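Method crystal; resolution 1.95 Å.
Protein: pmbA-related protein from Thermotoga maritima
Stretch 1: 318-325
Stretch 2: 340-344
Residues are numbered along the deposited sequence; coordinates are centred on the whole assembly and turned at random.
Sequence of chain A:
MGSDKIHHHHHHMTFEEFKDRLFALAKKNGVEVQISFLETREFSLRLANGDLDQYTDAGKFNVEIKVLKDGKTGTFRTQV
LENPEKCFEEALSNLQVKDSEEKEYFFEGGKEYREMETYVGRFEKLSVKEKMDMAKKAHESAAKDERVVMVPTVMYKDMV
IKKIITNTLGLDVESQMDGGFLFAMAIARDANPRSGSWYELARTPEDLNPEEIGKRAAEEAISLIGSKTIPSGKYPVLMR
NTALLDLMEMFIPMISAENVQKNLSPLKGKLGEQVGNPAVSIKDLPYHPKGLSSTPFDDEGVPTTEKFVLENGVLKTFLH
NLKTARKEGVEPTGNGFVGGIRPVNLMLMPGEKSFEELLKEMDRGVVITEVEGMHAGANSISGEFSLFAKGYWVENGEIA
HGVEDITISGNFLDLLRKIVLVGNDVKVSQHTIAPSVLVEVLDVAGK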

ATOM      1  N   PHE A 318      -7.859 -27.707  -3.185  1.00 11.36           N
ATOM      2  CA  PHE A 318      -7.343 -26.400  -2.780  1.00 13.75           C
ATOM      3  C   PHE A 318      -5.900 -26.263  -3.270  1.00 14.48           C
ATOM      4  O   PHE A 318      -5.286 -27.219  -3.734  1.00 15.41           O
ATOM      5  CB  PHE A 318      -7.424 -26.233  -1.261  1.00 12.36           C
ATOM      6  CG  PHE A 318      -8.806 -26.323  -0.729  1.00 17.16           C
ATOM      7  CD1 PHE A 318      -9.783 -25.411  -1.139  1.00 19.18           C
ATOM      8  CD2 PHE A 318      -9.164 -27.321   0.180  1.00 22.20           C
ATOM      9  CE1 PHE A 318     -11.081 -25.496  -0.656  1.00 12.63           C
ATOM     10  CE2 PHE A 318     -10.481 -27.408   0.668  1.00 18.75           C
ATOM     11  CZ  PHE A 318     -11.424 -26.498   0.257  1.00 12.89           C
ATOM     12  N   LEU A 319      -5.398 -25.056  -3.173  1.00 14.37           N
ATOM     13  CA  LEU A 319      -4.011 -24.749  -3.431  1.00 14.38           C
ATOM     14  C   LEU A 319      -3.205 -24.805  -2.109  1.00 15.46           C
ATOM     15  O   LEU A 319      -3.687 -24.419  -1.051  1.00 14.41           O
ATOM     16  CB  LEU A 319      -3.907 -23.365  -4.087  1.00 13.66           C
ATOM     17  CG  LEU A 319      -4.700 -23.248  -5.415  1.00 14.55           C
ATOM     18  CD1 LEU A 319      -4.430 -21.924  -6.057  1.00 15.48           C
ATOM     19  CD2 LEU A 319      -4.373 -24.361  -6.377  1.00 18.59           C
ATOM     20  N   HIS A 320      -1.981 -25.303  -2.210  1.00 14.82           N
ATOM     21  CA  HIS A 320      -1.132 -25.600  -1.078  1.00 14.52           C
ATOM     22  C   HIS A 320       0.259 -24.947  -1.131  1.00 16.32           C
ATOM     23  O   HIS A 320       0.764 -24.572  -2.196  1.00 14.08           O
ATOM     24  CB  HIS A 320      -0.927 -27.111  -0.982  1.00 15.60           C
ATOM     25  CG  HIS A 320      -2.157 -27.863  -0.576  1.00 12.12           C
ATOM     26  ND1 HIS A 320      -2.512 -28.046   0.738  1.00 17.96           N
ATOM     27  CD2 HIS A 320      -3.113 -28.471  -1.312  1.00 17.32           C
ATOM     28  CE1 HIS A 320      -3.628 -28.755   0.795  1.00 17.76           C
ATOM     29  NE2 HIS A 320      -4.013 -29.023  -0.439  1.00 17.68           N
ATOM     30  N   ASN A 321       0.837 -24.839   0.070  1.00 12.47           N
ATOM     31  CA  ASN A 321       2.255 -24.675   0.269  1.00 12.90           C
ATOM     32  C   ASN A 321       2.783 -25.953   0.928  1.00 16.07           C
ATOM     33  O   ASN A 321       2.025 -26.905   1.120  1.00 17.44           O
ATOM     34  CB  ASN A 321       2.568 -23.390   1.036  1.00 12.36           C
ATOM     35  CG  ASN A 321       1.926 -23.312   2.417  1.00  9.95           C
ATOM     36  OD1 ASN A 321       1.582 -24.323   3.056  1.00 16.34           O
ATOM     37  ND2 ASN A 321       1.826 -22.080   2.921  1.00 17.46           N
ATOM     38  N   LEU A 322       4.075 -26.015   1.229  1.00 15.14           N
ATOM     39  CA  LEU A 322       4.649 -27.235   1.782  1.00 15.40           C
ATOM     40  C   LEU A 322       3.988 -27.589   3.125  1.00 16.34           C
ATOM     41  O   LEU A 322       3.691 -28.759   3.372  1.00 14.24           O
ATOM     42  CB  LEU A 322       6.171 -27.099   1.948  1.00 15.72           C
ATOM     43  CG  LEU A 322       6.972 -27.008   0.638  1.00 20.83           C
ATOM     44  CD1 LEU A 322       8.475 -26.784   0.876  1.00 26.75           C
ATOM     45  CD2 LEU A 322       6.759 -28.253  -0.188  1.00 24.54           C
ATOM     46  N   LYS A 323       3.732 -26.577   3.956  1.00 15.90           N
ATOM     47  CA  LYS A 323       3.159 -26.788   5.289  1.00 16.66           C
ATOM     48  C   LYS A 323       1.766 -27.389   5.200  1.00 16.55           C
ATOM     49  O   LYS A 323       1.450 -28.348   5.910  1.00 16.85           O
ATOM     50  CB  LYS A 323       3.154 -25.454   6.044  1.00 16.72           C
ATOM     51  CG  LYS A 323       2.315 -25.377   7.318  1.00 25.24           C
ATOM     52  CD  LYS A 323       2.736 -24.183   8.168  1.00 24.47           C
ATOM     53  N   THR A 324       0.919 -26.872   4.308  1.00 15.30           N
ATOM     54  CA  THR A 324      -0.466 -27.349   4.263  1.00 16.76           C
ATOM     55  C   THR A 324      -0.515 -28.703   3.578  1.00 18.69           C
ATOM     56  O   THR A 324      -1.267 -29.603   4.006  1.00 22.02           O
ATOM     57  CB  THR A 324      -1.414 -26.355   3.572  1.00 15.52           C
ATOM     58  OG1 THR A 324      -1.000 -26.200   2.233  1.00 12.23           O
ATOM     59  CG2 THR A 324      -1.382 -25.023   4.227  1.00 15.25           C
ATOM     60  N   ALA A 325       0.305 -28.901   2.545  1.00 19.60           N
ATOM     61  CA  ALA A 325       0.376 -30.239   1.940  1.00 19.80           C
ATOM     62  C   ALA A 325       0.817 -31.305   2.956  1.00 23.08           C
ATOM     63  O   ALA A 325       0.231 -32.396   3.036  1.00 25.20           O
ATOM     64  CB  ALA A 325       1.286 -30.236   0.719  1.00 20.86           C
ATOM     65  N   GLY A 340       1.174 -15.422   0.680  1.00 25.38           N
ATOM     66  CA  GLY A 340       0.010 -16.252   0.649  1.00 20.80           C
ATOM     67  C   GLY A 340       0.052 -17.253  -0.470  1.00 20.81           C
ATOM     68  O   GLY A 340       0.685 -17.029  -1.529  1.00 22.04           O
ATOM     69  N   ILE A 341      -0.636 -18.360  -0.217  1.00 16.71           N
ATOM     70  CA  ILE A 341      -0.905 -19.339  -1.254  1.00 16.45           C
ATOM     71  C   ILE A 341      -1.722 -18.663  -2.360  1.00 17.02           C
ATOM     72  O   ILE A 341      -2.762 -18.051  -2.103  1.00 14.18           O
ATOM     73  CB  ILE A 341      -1.667 -20.545  -0.664  1.00 14.45           C
ATOM     74  CG1 ILE A 341      -0.764 -21.261   0.359  1.00 14.97           C
ATOM     75  CG2 ILE A 341      -2.129 -21.456  -1.749  1.00 12.67           C
ATOM     76  CD1 ILE A 341      -1.485 -22.187   1.289  1.00 13.58           C
ATOM     77  N   ARG A 342      -1.244 -18.749  -3.590  1.00 15.70           N
ATOM     78  CA  ARG A 342      -2.016 -18.247  -4.704  1.00 20.65           C
ATOM     79  C   ARG A 342      -1.799 -19.033  -5.997  1.00 16.05           C
ATOM     80  O   ARG A 342      -0.807 -19.703  -6.160  1.00 13.01           O
ATOM     81  CB  ARG A 342      -1.764 -16.742  -4.937  1.00 20.84           C
ATOM     82  CG  ARG A 342      -0.410 -16.414  -5.501  1.00 33.24           C
ATOM     83  CD  ARG A 342      -0.270 -14.935  -5.959  1.00 34.28           C
ATOM     84  NE  ARG A 342       1.137 -14.548  -6.148  1.00 37.57           N
ATOM     85  CZ  ARG A 342       1.906 -14.882  -7.186  1.00 37.90           C
ATOM     86  NH1 ARG A 342       1.444 -15.638  -8.203  1.00 38.71           N
ATOM     87  NH2 ARG A 342       3.167 -14.459  -7.196  1.00 31.93           N
ATOM     88  N   PRO A 343      -2.767 -18.932  -6.914  1.00 15.11           N
ATOM     89  CA  PRO A 343      -2.615 -19.460  -8.254  1.00 18.07           C
ATOM     90  C   PRO A 343      -1.575 -18.659  -9.009  1.00 14.32           C
ATOM     91  O   PRO A 343      -1.231 -17.546  -8.600  1.00 13.13           O
ATOM     92  CB  PRO A 343      -4.019 -19.252  -8.898  1.00 18.15           C
ATOM     93  CG  PRO A 343      -4.683 -18.269  -8.108  1.00 20.79           C
ATOM     94  CD  PRO A 343      -4.041 -18.200  -6.747  1.00 14.68           C
ATOM     95  N   VAL A 344      -1.087 -19.217 -10.102  1.00 14.08           N
ATOM     96  CA  VAL A 344      -0.134 -18.502 -10.939  1.00 16.16           C
ATOM     97  C   VAL A 344      -0.985 -17.687 -11.935  1.00 14.52           C
ATOM     98  O   VAL A 344      -1.008 -16.477 -11.876  1.00 18.55           O
ATOM     99  CB  VAL A 344       0.872 -19.475 -11.625  1.00 13.27           C
ATOM    100  CG1 VAL A 344       1.795 -18.731 -12.533  1.00 17.61           C
ATOM    101  CG2 VAL A 344       1.702 -20.254 -10.540  1.00 17.42           C
TER

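What does the start of stretch 1 bring to the contact? Phe318 brings nothing, since the end of its side chain leads away, but Leu319 points its CB toward stretch 2 and makes much of the packing. Leu319 CB lies 3.5 Å from Ile341 CG2, and Leu319 CD1 reaches 3.8 Å from Pro343 CD. With chi1 m and chi2 t, the leucine touches both residues and also passes along the backbone between them, where Leu319 CD1 is 3.5 Å from Pro343 N. That nitrogen carries no hydrogen, being closed into the proline ring, so a methyl group can rest against it without covering a donor.

Why does His320 matter if its side chain points away? His320 CA and Ile341 CA are 6.3 Å apart, the nearest such pair across the stretches. The backbone of His320 adds a modest contact, His320 N to Ile341 CG2 at 3.9 Å. The imidazole serves its own stretch instead: His320 ND1 and Thr324 OG1 share a hydrogen bond of 2.8 Å.

How do Asn321 and Thr324 meet Ile341 while starting a helix? Asn321 is the N-cap: its OD1 accepts from Thr324 N at 2.9 Å, and its own N donates to Thr324 OG1 at 3.1 Å. These bonds tie together two residues that both point toward stretch 2. Asn321 ND2 lies 3.7 Å from Ile341 CD1, and Thr324 CG2 is 4.1 Å from the same methyl.

What, then, holds the stretches together? No hydrogen bond crosses between them; the contact rests on packing, with 247 Å² buried in all. Ile341 is its centre, covered most heavily of all. Its branched side chain sets CG2 against Leu319 and CD1 near Asn321 and Thr324, while the side chain of Arg342 starts away from stretch 1.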